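Putative uncharacterized protein (Photobacterium profundum, PDB 3R87) is a hotdog-fold protein of the 4-hydroxybenzoyl-CoA thioesterase family and probably hydrolyses acyl thioesters. Local coordinates at residues M3-H9 with D77-T83; H9-Y15 with V70-C76; K89-E95 with V106-M112. All blocks are in the same frame, centred on the assembly; numbering follows the deposited sequence.

Interaction 1 of 3, residues M3-H9 with D77-T83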
loop_
_atom_site.group_PDB
_atom_site.type_symbol
_atom_site.label_atom_id
_atom_site.label_comp_id
_atom_site.label_asym_id
_atom_site.label_seq_id
_atom_site.Cartn_x
_atom_site.Cartn_y
_atom_site.Cartn_z
ATOM N N MET A 3 9.675 29.849 9.659
ATOM C CA MET A 3 8.738 28.608 9.722
ATOM C C MET A 3 7.285 28.978 10.087
ATOM O O MET A 3 7.024 29.904 10.938
ATOM C CB MET A 3 9.237 27.500 10.731
ATOM C CG MET A 3 8.723 26.128 10.673
ATOM S SD MET A 3 9.631 24.582 10.076
ATOM C CE MET A 3 9.409 24.525 8.439
ATOM N N SER A 4 6.322 28.328 9.458
ATOM C CA SER A 4 4.903 28.572 9.729
ATOM C C SER A 4 4.580 28.097 11.113
ATOM O O SER A 4 5.348 27.386 11.738
ATOM C CB SER A 4 4.080 27.817 8.702
ATOM O OG SER A 4 4.166 26.422 8.952
ATOM N N LYS A 5 3.338 28.374 11.561
ATOM C CA LYS A 5 2.744 27.662 12.678
ATOM C C LYS A 5 2.730 26.129 12.432
ATOM O O LYS A 5 2.893 25.680 11.276
ATOM C CB LYS A 5 1.348 28.124 12.967
ATOM C CG LYS A 5 0.378 27.756 11.825
ATOM C CD LYS A 5 -1.074 28.179 12.184
ATOM C CE LYS A 5 -2.051 27.840 11.067
ATOM N NZ LYS A 5 -3.493 28.309 11.328
ATOM N N ILE A 6 2.482 25.388 13.490
ATOM C CA ILE A 6 2.288 23.958 13.411
ATOM C C ILE A 6 0.835 23.647 13.062
ATOM O O ILE A 6 -0.083 24.130 13.692
ATOM C CB ILE A 6 2.746 23.261 14.675
ATOM C CG1 ILE A 6 4.264 23.471 14.887
ATOM C CG2 ILE A 6 2.345 21.804 14.670
ATOM C CD1 ILE A 6 4.836 22.921 16.196
ATOM N N TYR A 7 0.640 22.865 12.023
ATOM C CA TYR A 7 -0.652 22.320 11.614
ATOM C C TYR A 7 -0.783 20.908 12.169
ATOM O O TYR A 7 0.224 20.197 12.274
ATOM C CB TYR A 7 -0.762 22.278 10.079
ATOM C CG TYR A 7 -0.719 23.652 9.459
ATOM C CD1 TYR A 7 -1.903 24.296 9.105
ATOM C CD2 TYR A 7 0.460 24.309 9.201
ATOM C CE1 TYR A 7 -1.857 25.588 8.550
ATOM C CE2 TYR A 7 0.517 25.608 8.644
ATOM C CZ TYR A 7 -0.638 26.205 8.318
ATOM O OH TYR A 7 -0.603 27.467 7.775
ATOM N N HIS A 8 -1.987 20.492 12.468
ATOM C CA HIS A 8 -2.281 19.209 13.047
ATOM C C HIS A 8 -3.202 18.415 12.130
ATOM O O HIS A 8 -4.207 18.957 11.665
ATOM C CB HIS A 8 -2.974 19.396 14.416
ATOM C CG HIS A 8 -2.133 20.103 15.416
ATOM N ND1 HIS A 8 -1.401 19.450 16.350
ATOM C CD2 HIS A 8 -1.909 21.442 15.603
ATOM C CE1 HIS A 8 -0.732 20.341 17.103
ATOM N NE2 HIS A 8 -1.032 21.543 16.651
ATOM N N HIS A 9 -2.905 17.128 11.925
ATOM C CA HIS A 9 -3.743 16.247 11.104
ATOM C C HIS A 9 -3.756 14.903 11.740
ATOM O O HIS A 9 -2.725 14.295 11.913
ATOM C CB HIS A 9 -3.129 16.158 9.678
ATOM C CG HIS A 9 -3.850 15.158 8.794
ATOM N ND1 HIS A 9 -5.148 15.322 8.442
ATOM C CD2 HIS A 9 -3.469 13.924 8.288
ATOM C CE1 HIS A 9 -5.557 14.236 7.761
ATOM N NE2 HIS A 9 -4.531 13.406 7.591
ATOM N N ASP A 77 -1.078 12.213 15.897
ATOM C CA ASP A 77 -1.140 13.570 15.362
ATOM C C ASP A 77 0.042 13.781 14.447
ATOM O O ASP A 77 1.191 13.636 14.874
ATOM C CB ASP A 77 -1.102 14.572 16.515
ATOM C CG ASP A 77 -1.393 15.998 16.114
ATOM O OD1 ASP A 77 -1.871 16.259 15.014
ATOM O OD2 ASP A 77 -1.125 16.883 16.967
ATOM N N ILE A 78 -0.225 14.109 13.187
ATOM C CA ILE A 78 0.823 14.533 12.272
ATOM C C ILE A 78 0.938 16.053 12.416
ATOM O O ILE A 78 -0.044 16.757 12.221
ATOM C CB ILE A 78 0.537 14.154 10.811
ATOM C CG1 ILE A 78 0.083 12.726 10.650
ATOM C CG2 ILE A 78 1.711 14.552 9.963
ATOM C CD1 ILE A 78 1.101 11.770 11.095
ATOM N N ARG A 79 2.126 16.515 12.765
ATOM C CA ARG A 79 2.359 17.941 13.064
ATOM C C ARG A 79 3.299 18.475 12.017
ATOM O O ARG A 79 4.441 17.971 11.877
ATOM C CB ARG A 79 2.919 18.061 14.466
ATOM C CG ARG A 79 1.962 17.550 15.510
ATOM C CD ARG A 79 2.429 17.804 16.924
ATOM N NE ARG A 79 1.479 17.282 17.870
ATOM C CZ ARG A 79 1.705 17.215 19.177
ATOM N NH1 ARG A 79 2.902 17.634 19.657
ATOM N NH2 ARG A 79 0.794 16.710 19.972
ATOM N N THR A 80 2.873 19.502 11.294
ATOM C CA THR A 80 3.555 19.968 10.102
ATOM C C THR A 80 3.786 21.469 10.154
ATOM O O THR A 80 2.865 22.221 10.477
ATOM C CB THR A 80 2.676 19.665 8.865
ATOM O OG1 THR A 80 2.508 18.250 8.749
ATOM C CG2 THR A 80 3.253 20.179 7.566
ATOM N N SER A 81 4.959 21.909 9.764
ATOM C CA SER A 81 5.206 23.299 9.466
ATOM C C SER A 81 5.963 23.405 8.152
ATOM O O SER A 81 6.548 22.423 7.677
ATOM C CB SER A 81 5.974 24.013 10.594
ATOM O OG SER A 81 7.237 23.432 10.709
ATOM N N PHE A 82 5.951 24.579 7.532
ATOM C CA PHE A 82 6.647 24.833 6.280
ATOM C C PHE A 82 7.372 26.109 6.321
ATOM O O PHE A 82 7.019 27.053 7.064
ATOM C CB PHE A 82 5.705 24.802 5.008
ATOM C CG PHE A 82 4.708 25.894 4.982
ATOM C CD1 PHE A 82 3.388 25.774 5.517
ATOM C CD2 PHE A 82 5.061 27.136 4.391
ATOM C CE1 PHE A 82 2.490 26.815 5.477
ATOM C CE2 PHE A 82 4.130 28.172 4.412
ATOM C CZ PHE A 82 2.806 28.008 4.927
ATOM N N THR A 83 8.412 26.192 5.495
ATOM C CA THR A 83 9.109 27.437 5.244
ATOM C C THR A 83 9.421 27.460 3.744
ATOM O O THR A 83 9.729 26.496 3.116
ATOM C CB THR A 83 10.414 27.473 6.016
ATOM O OG1 THR A 83 11.387 26.766 5.379
ATOM C CG2 THR A 83 10.351 26.751 7.372
#
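With CG of His-8 anti to its carbonyl carbon (chi1 -62°) and CG of Asp-77 anti to its backbone N (chi1 -170°), the imidazole and the carboxylate are brought together on one face of the sheet, their planes only 19° apart. His-8 ND1 donates to the syn lone pair of Asp-77 OD2 over 2.7 Å, and the oxygen lies in the ring plane. The same oxygen takes a second bond from Arg-79 NE, 2.8 Å away, which reaches it from above the carboxylate plane. A histidine and an arginine thus share one aspartate, which would tend to favour a protonated His-8, an effect the neighbouring Arg-79 probably weakens. Arg-79 also lays its CB against Ile-6 CG2 at 3.8 Å.

The strands run antiparallel: Tyr-7 pairs with Thr-80 and His-9 with Ile-78 through two backbone bonds each, with the non-hydrogen-bonded pair His-8 and Arg-79 between them. Nearer the N-terminus, Ser-4 continues the pairing. Its N donates to Phe-82 O, and its OG accepts from Phe-82 N at 2.9 Å while donating to Lys-5 O, a double role that suits a short hydroxyl side chain. Ser-4 CB sits over one face of the Phe-82 ring, 3.9 Å from the centroid, a CH-pi contact. Tyr-7 CE2 meets Phe-82 CE1 at 3.9 Å.

Helix 28-41 packs against the face that carries Tyr-7, Thr-80 and Ile-78, touching it through Val-40, Ala-36 and Phe-33; Thr-80 OG1 bonds to Gln-94, Phe-82 packs on helix 126-133, and strand 89-97 pairs with the 77-83 segment.

Interaction 2 of 3, residues H9-Y15 with V70-C76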
loop_
_atom_site.group_PDB
_atom_site.type_symbol
_atom_site.label_atom_id
_atom_site.label_comp_id
_atom_site.label_asym_id
_atom_site.label_seq_id
_atom_site.Cartn_x
_atom_site.Cartn_y
_atom_site.Cartn_z
ATOM N N HIS A 9 -2.905 17.128 11.925
ATOM C CA HIS A 9 -3.743 16.247 11.104
ATOM C C HIS A 9 -3.756 14.903 11.740
ATOM O O HIS A 9 -2.725 14.295 11.913
ATOM C CB HIS A 9 -3.129 16.158 9.678
ATOM C CG HIS A 9 -3.850 15.158 8.794
ATOM N ND1 HIS A 9 -5.148 15.322 8.442
ATOM C CD2 HIS A 9 -3.469 13.924 8.288
ATOM C CE1 HIS A 9 -5.557 14.236 7.761
ATOM N NE2 HIS A 9 -4.531 13.406 7.591
ATOM N N PRO A 10 -4.928 14.388 12.107
ATOM C CA PRO A 10 -4.975 13.083 12.780
ATOM C C PRO A 10 -4.828 11.948 11.792
ATOM O O PRO A 10 -5.341 12.026 10.676
ATOM C CB PRO A 10 -6.369 13.056 13.413
ATOM C CG PRO A 10 -7.187 13.972 12.513
ATOM C CD PRO A 10 -6.294 15.006 12.005
ATOM N N VAL A 11 -4.183 10.875 12.216
ATOM C CA VAL A 11 -4.108 9.649 11.438
ATOM C C VAL A 11 -4.382 8.475 12.352
ATOM O O VAL A 11 -3.649 8.268 13.334
ATOM C CB VAL A 11 -2.712 9.480 10.739
ATOM C CG1 VAL A 11 -2.585 8.056 10.162
ATOM C CG2 VAL A 11 -2.606 10.546 9.656
ATOM N N GLN A 12 -5.396 7.674 12.014
ATOM C CA GLN A 12 -5.661 6.456 12.745
ATOM C C GLN A 12 -4.916 5.296 12.084
ATOM O O GLN A 12 -4.843 5.194 10.860
ATOM C CB GLN A 12 -7.145 6.160 12.804
ATOM C CG GLN A 12 -7.482 4.951 13.609
ATOM C CD GLN A 12 -8.884 4.824 14.093
ATOM O OE1 GLN A 12 -9.578 5.837 14.312
ATOM N NE2 GLN A 12 -9.325 3.622 14.332
ATOM N N ILE A 13 -4.392 4.394 12.918
ATOM C CA ILE A 13 -3.620 3.230 12.474
ATOM C C ILE A 13 -4.546 2.015 12.388
ATOM O O ILE A 13 -5.073 1.551 13.417
ATOM C CB ILE A 13 -2.463 2.977 13.437
ATOM C CG1 ILE A 13 -1.571 4.225 13.585
ATOM C CG2 ILE A 13 -1.654 1.758 13.002
ATOM C CD1 ILE A 13 -1.074 4.817 12.289
ATOM N N TYR A 14 -4.722 1.495 11.186
ATOM C CA TYR A 14 -5.588 0.362 10.896
ATOM C C TYR A 14 -4.738 -0.858 10.541
ATOM O O TYR A 14 -3.500 -0.802 10.498
ATOM C CB TYR A 14 -6.516 0.710 9.722
ATOM C CG TYR A 14 -7.402 1.895 9.970
ATOM C CD1 TYR A 14 -8.636 1.731 10.648
ATOM C CD2 TYR A 14 -7.085 3.141 9.491
ATOM C CE1 TYR A 14 -9.490 2.829 10.819
ATOM C CE2 TYR A 14 -7.925 4.228 9.681
ATOM C CZ TYR A 14 -9.143 4.057 10.326
ATOM O OH TYR A 14 -9.978 5.133 10.473
ATOM N N TYR A 15 -5.375 -1.992 10.214
ATOM C CA TYR A 15 -4.621 -3.168 9.814
ATOM C C TYR A 15 -3.737 -2.912 8.588
ATOM O O TYR A 15 -2.663 -3.500 8.474
ATOM C CB TYR A 15 -5.570 -4.344 9.500
ATOM C CG TYR A 15 -5.905 -5.195 10.707
ATOM C CD1 TYR A 15 -6.845 -4.850 11.617
ATOM C CD2 TYR A 15 -5.250 -6.384 10.887
ATOM C CE1 TYR A 15 -7.129 -5.695 12.741
ATOM C CE2 TYR A 15 -5.532 -7.232 11.982
ATOM C CZ TYR A 15 -6.415 -6.814 12.903
ATOM O OH TYR A 15 -6.731 -7.620 14.002
ATOM N N VAL A 70 4.875 2.789 16.308
ATOM C CA VAL A 70 3.503 3.215 16.421
ATOM C C VAL A 70 2.618 1.963 16.320
ATOM O O VAL A 70 2.872 1.069 15.516
ATOM C CB VAL A 70 3.184 4.237 15.349
ATOM C CG1 VAL A 70 1.739 4.637 15.339
ATOM C CG2 VAL A 70 4.097 5.504 15.459
ATOM N N GLU A 71 1.554 1.908 17.127
ATOM C CA GLU A 71 0.765 0.705 17.270
ATOM C C GLU A 71 -0.644 0.812 16.705
ATOM O O GLU A 71 -1.233 1.885 16.562
ATOM C CB GLU A 71 0.691 0.304 18.740
ATOM C CG GLU A 71 2.086 -0.047 19.252
ATOM C CD GLU A 71 2.168 -0.332 20.698
ATOM O OE1 GLU A 71 1.167 -0.513 21.353
ATOM O OE2 GLU A 71 3.291 -0.281 21.237
ATOM N N PHE A 72 -1.197 -0.358 16.376
ATOM C CA PHE A 72 -2.574 -0.494 15.919
ATOM C C PHE A 72 -3.546 0.246 16.809
ATOM O O PHE A 72 -3.466 0.156 18.052
ATOM C CB PHE A 72 -2.940 -1.983 15.888
ATOM C CG PHE A 72 -4.375 -2.220 15.540
ATOM C CD1 PHE A 72 -4.897 -1.871 14.309
ATOM C CD2 PHE A 72 -5.212 -2.826 16.469
ATOM C CE1 PHE A 72 -6.241 -2.077 13.999
ATOM C CE2 PHE A 72 -6.568 -3.025 16.141
ATOM C CZ PHE A 72 -7.065 -2.670 14.937
ATOM N N ALA A 73 -4.479 0.925 16.164
ATOM C CA ALA A 73 -5.636 1.603 16.782
ATOM C C ALA A 73 -5.254 2.906 17.457
ATOM O O ALA A 73 -6.136 3.594 17.961
ATOM C CB ALA A 73 -6.424 0.666 17.713
ATOM N N GLU A 74 -3.995 3.313 17.456
ATOM C CA GLU A 74 -3.628 4.644 17.887
ATOM C C GLU A 74 -4.148 5.678 16.902
ATOM O O GLU A 74 -4.099 5.453 15.678
ATOM C CB GLU A 74 -2.129 4.772 18.103
ATOM C CG GLU A 74 -1.690 3.913 19.269
ATOM C CD GLU A 74 -0.229 3.926 19.627
ATOM O OE1 GLU A 74 0.062 3.378 20.743
ATOM O OE2 GLU A 74 0.645 4.279 18.822
ATOM N N ILE A 75 -4.563 6.828 17.424
ATOM C CA ILE A 75 -4.807 7.993 16.629
ATOM C C ILE A 75 -3.638 8.928 16.884
ATOM O O ILE A 75 -3.507 9.504 17.960
ATOM C CB ILE A 75 -6.155 8.662 16.881
ATOM C CG1 ILE A 75 -7.305 7.642 16.617
ATOM C CG2 ILE A 75 -6.276 9.880 15.941
ATOM C CD1 ILE A 75 -8.674 8.216 16.989
ATOM N N CYS A 76 -2.751 9.016 15.914
ATOM C CA CYS A 76 -1.577 9.873 16.015
ATOM C C CYS A 76 -1.890 11.236 15.480
ATOM O O CYS A 76 -2.871 11.466 14.762
ATOM C CB CYS A 76 -0.466 9.269 15.189
ATOM S SG CYS A 76 0.175 7.736 15.884
#
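Ile-13 fits against Val-70 and the type II turn of Glu-71 to Glu-74, where the first strand of the hotdog fold, 7-12, leaves its antiparallel partner 75-85. Its CB lies 3.5 Å from Glu-71 O. CG2 reaches the turn, meeting Glu-71 O and Phe-72 CA, while CG1, anti to the carbonyl carbon (chi1 -56°), lies 3.5 Å from Glu-74 O and meets Val-70 CG1 at 3.8 Å; CD1 at the tip reaches the same methyl group. The two aliphatic side chains cross at about a right angle, and a branched isoleucine suits the place because one branch faces the turn at Glu-71 and Phe-72 and the other faces Val-70. Tyr-32 of helix 28-41 and Val-24 also touch Ile-13.

The backbone of Ile-13 is held too: its N donates to Glu-74 O at 3.0 Å, and its O accepts from Ala-73 N. Ala-73 has a positive phi (76°), as the third residue of a type II turn does. Val-11 and Cys-76 form a hydrogen-bonded pair. On the next pair the Gln-12 side chain passes at a slant over Ile-75, its OE1 3.7 Å from Ile-75 CD1 and equally near CG1.

Glu-74 OE2 accepts from Glu-71 N within the turn, and its OE1 makes a salt bridge with Arg-98. Tyr-14 OH bonds to His-39 of the second subunit, and His-20 of the third subunit meets the rings of Tyr-15 and Phe-72, so the turn region lies at the subunit contacts. Those two rings stand obliquely, planes at 63°, with Tyr-15 CD1 3.7 Å from Phe-72 CE1.

Interaction 3 of 3, residues K89-E95 with V106-M112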
loop_
_atom_site.group_PDB
_atom_site.type_symbol
_atom_site.label_atom_id
_atom_site.label_comp_id
_atom_site.label_asym_id
_atom_site.label_seq_id
_atom_site.Cartn_x
_atom_site.Cartn_y
_atom_site.Cartn_z
ATOM N N LYS A 89 11.432 25.964 -4.088
ATOM C CA LYS A 89 11.510 24.957 -3.031
ATOM C C LYS A 89 10.567 25.353 -1.880
ATOM O O LYS A 89 10.413 26.555 -1.517
ATOM C CB LYS A 89 12.908 24.976 -2.430
ATOM C CG LYS A 89 14.009 24.824 -3.467
ATOM C CD LYS A 89 15.338 24.542 -2.801
ATOM C CE LYS A 89 15.390 23.097 -2.314
ATOM N NZ LYS A 89 16.762 22.586 -2.006
ATOM N N THR A 90 10.033 24.320 -1.244
ATOM C CA THR A 90 9.321 24.441 0.010
ATOM C C THR A 90 9.918 23.413 0.953
ATOM O O THR A 90 10.075 22.244 0.587
ATOM C CB THR A 90 7.800 24.259 -0.155
ATOM O OG1 THR A 90 7.308 25.191 -1.096
ATOM C CG2 THR A 90 7.110 24.638 1.174
ATOM N N LEU A 91 10.280 23.835 2.189
ATOM C CA LEU A 91 10.773 22.962 3.191
ATOM C C LEU A 91 9.696 22.641 4.196
ATOM O O LEU A 91 9.015 23.571 4.677
ATOM C CB LEU A 91 11.992 23.620 3.907
ATOM C CG LEU A 91 12.966 24.235 2.988
ATOM C CD1 LEU A 91 14.054 24.912 3.816
ATOM C CD2 LEU A 91 13.518 23.156 2.009
ATOM N N TRP A 92 9.511 21.397 4.511
ATOM C CA TRP A 92 8.504 20.943 5.442
ATOM C C TRP A 92 9.174 20.232 6.591
ATOM O O TRP A 92 10.078 19.395 6.380
ATOM C CB TRP A 92 7.516 20.020 4.759
ATOM C CG TRP A 92 6.797 20.585 3.586
ATOM C CD1 TRP A 92 7.208 20.637 2.295
ATOM C CD2 TRP A 92 5.474 21.162 3.588
ATOM N NE1 TRP A 92 6.234 21.205 1.523
ATOM C CE2 TRP A 92 5.151 21.528 2.273
ATOM C CE3 TRP A 92 4.493 21.334 4.590
ATOM C CZ2 TRP A 92 3.895 22.069 1.912
ATOM C CZ3 TRP A 92 3.270 21.869 4.245
ATOM C CH2 TRP A 92 3.001 22.257 2.940
ATOM N N ARG A 93 8.749 20.511 7.819
ATOM C CA ARG A 93 9.087 19.744 8.988
ATOM C C ARG A 93 7.831 18.995 9.388
ATOM O O ARG A 93 6.799 19.638 9.634
ATOM C CB ARG A 93 9.573 20.647 10.129
ATOM C CG ARG A 93 9.793 19.913 11.429
ATOM C CD ARG A 93 10.980 19.001 11.350
ATOM N NE ARG A 93 11.320 18.475 12.660
ATOM C CZ ARG A 93 12.561 18.252 13.065
ATOM N NH1 ARG A 93 13.623 18.301 12.225
ATOM N NH2 ARG A 93 12.711 17.861 14.317
ATOM N N GLN A 94 7.881 17.669 9.487
ATOM C CA GLN A 94 6.722 16.884 9.779
ATOM C C GLN A 94 7.047 15.867 10.829
ATOM O O GLN A 94 8.133 15.245 10.798
ATOM C CB GLN A 94 6.120 16.233 8.522
ATOM C CG GLN A 94 5.843 17.270 7.447
ATOM C CD GLN A 94 5.019 16.719 6.319
ATOM O OE1 GLN A 94 5.576 16.326 5.280
ATOM N NE2 GLN A 94 3.715 16.625 6.519
ATOM N N GLU A 95 6.150 15.650 11.786
ATOM C CA GLU A 95 6.400 14.765 12.881
ATOM C C GLU A 95 5.165 13.956 13.214
ATOM O O GLU A 95 4.053 14.477 13.195
ATOM C CB GLU A 95 6.829 15.534 14.151
ATOM C CG GLU A 95 8.092 16.375 13.886
ATOM C CD GLU A 95 8.613 17.123 15.068
ATOM O OE1 GLU A 95 7.977 17.089 16.163
ATOM O OE2 GLU A 95 9.679 17.777 14.919
ATOM N N VAL A 106 8.337 9.811 14.847
ATOM C CA VAL A 106 8.909 9.890 13.504
ATOM C C VAL A 106 9.097 11.359 13.191
ATOM O O VAL A 106 8.172 12.163 13.448
ATOM C CB VAL A 106 8.039 9.206 12.454
ATOM C CG1 VAL A 106 8.684 9.296 11.058
ATOM C CG2 VAL A 106 7.730 7.779 12.834
ATOM N N ILE A 107 10.220 11.706 12.618
ATOM C CA ILE A 107 10.547 13.060 12.171
ATOM C C ILE A 107 10.906 13.012 10.709
ATOM O O ILE A 107 11.724 12.160 10.307
ATOM C CB ILE A 107 11.691 13.637 12.983
ATOM C CG1 ILE A 107 11.303 13.775 14.454
ATOM C CG2 ILE A 107 12.153 14.995 12.357
ATOM C CD1 ILE A 107 12.468 14.025 15.414
ATOM N N GLY A 108 10.410 13.953 9.921
ATOM C CA GLY A 108 10.828 14.121 8.537
ATOM C C GLY A 108 11.136 15.566 8.245
ATOM O O GLY A 108 10.366 16.480 8.605
ATOM N N ASP A 109 12.247 15.788 7.550
ATOM C CA ASP A 109 12.566 17.047 6.911
ATOM C C ASP A 109 12.429 16.825 5.416
ATOM O O ASP A 109 13.179 15.998 4.837
ATOM C CB ASP A 109 14.009 17.498 7.234
ATOM C CG ASP A 109 14.257 17.743 8.694
ATOM O OD1 ASP A 109 13.482 18.475 9.286
ATOM O OD2 ASP A 109 15.293 17.214 9.230
ATOM N N ILE A 110 11.454 17.454 4.790
ATOM C CA ILE A 110 11.066 17.198 3.415
ATOM C C ILE A 110 11.276 18.411 2.566
ATOM O O ILE A 110 10.939 19.534 2.985
ATOM C CB ILE A 110 9.618 16.694 3.329
ATOM C CG1 ILE A 110 9.466 15.191 3.627
ATOM C CG2 ILE A 110 9.041 17.012 1.960
ATOM C CD1 ILE A 110 9.763 14.680 4.584
ATOM N N GLU A 111 11.866 18.280 1.404
ATOM C CA GLU A 111 12.005 19.348 0.449
ATOM C C GLU A 111 11.144 19.053 -0.740
ATOM O O GLU A 111 11.276 17.965 -1.356
ATOM C CB GLU A 111 13.440 19.513 -0.020
ATOM C CG GLU A 111 14.401 19.726 1.027
ATOM C CD GLU A 111 15.793 20.131 0.529
ATOM O OE1 GLU A 111 16.078 20.145 -0.721
ATOM O OE2 GLU A 111 16.647 20.356 1.420
ATOM N N MET A 112 10.281 19.969 -1.110
ATOM C CA MET A 112 9.287 19.820 -2.138
ATOM C C MET A 112 9.585 20.792 -3.295
ATOM O O MET A 112 9.931 21.961 -3.024
ATOM C CB MET A 112 7.943 20.251 -1.483
ATOM C CG MET A 112 6.737 20.167 -2.378
ATOM S SD MET A 112 5.177 20.672 -1.692
ATOM C CE MET A 112 5.125 22.312 -1.655
HETATM O O HOH W 1 7.558 23.899 -3.606
HETATM O O HOH W 2 12.490 20.615 7.823
HETATM O O HOH W 3 16.490 17.952 11.572
#
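Strands 89-95 and 106-112 run antiparallel, their axes 4.7 Å apart at closest and at 161°. Thr-90 with Met-112, Trp-92 with Ile-110 and Gln-94 with Gly-108 are hydrogen-bonded pairs, each joined by two backbone bonds.

On the face that carries Arg-93, the guanidinium is the centre of a salt-bridge network. Its NH1 meets Asp-109 OD1 at 2.9 Å, while NE and NH2 both grip Glu-95 OE2 side-on. Bent at chi2 (70°), the chain leans along the strand toward Glu-95 and across to Ile-107, whose CG2 lies over the centre of the guanidinium face, 3.4 Å from Arg-93 CZ. Two carboxylates at the edge and a methyl on the face thus fix its rotation.

The other face is largely apolar. In the conformer described, Trp-92 NE1 makes a weak hydrogen bond to Met-112 SD at 3.4 Å, and the sulfur also lies obliquely beside the indole, a Met-aromatic contact, with Met-112 CE at the ring edge; a long, flexible thioether suits this place.

That face looks onto helix 28-41, where Arg-37 and Phe-33 bind the buried Gln-94 amide. Strand 75-85 flanks 89-97, and strand 56-66 flanks 106-115.

How the interactions relate
Interactions 1 and 2 are successive parts of one strand pair, 7-12 with 75-85; they share His-9, their centres lie about 18 Å apart, and interaction 2 is nested within the loop closed by interaction 1. Interaction 3 opens later in the chain, on the hairpin of 89-97 and 106-115. Its centre is about 10 Å from that of interaction 1 and about 20 Å from that of interaction 2. Strand 75-85 neighbours 89-97, so the three contacts follow one antiparallel sheet wrapped against helix 28-41, as in a hotdog fold. Interaction 3 is untouched by other chains, interaction 1 meets one only at His-9, and interaction 2 is where this strand pair reaches two neighbouring subunits.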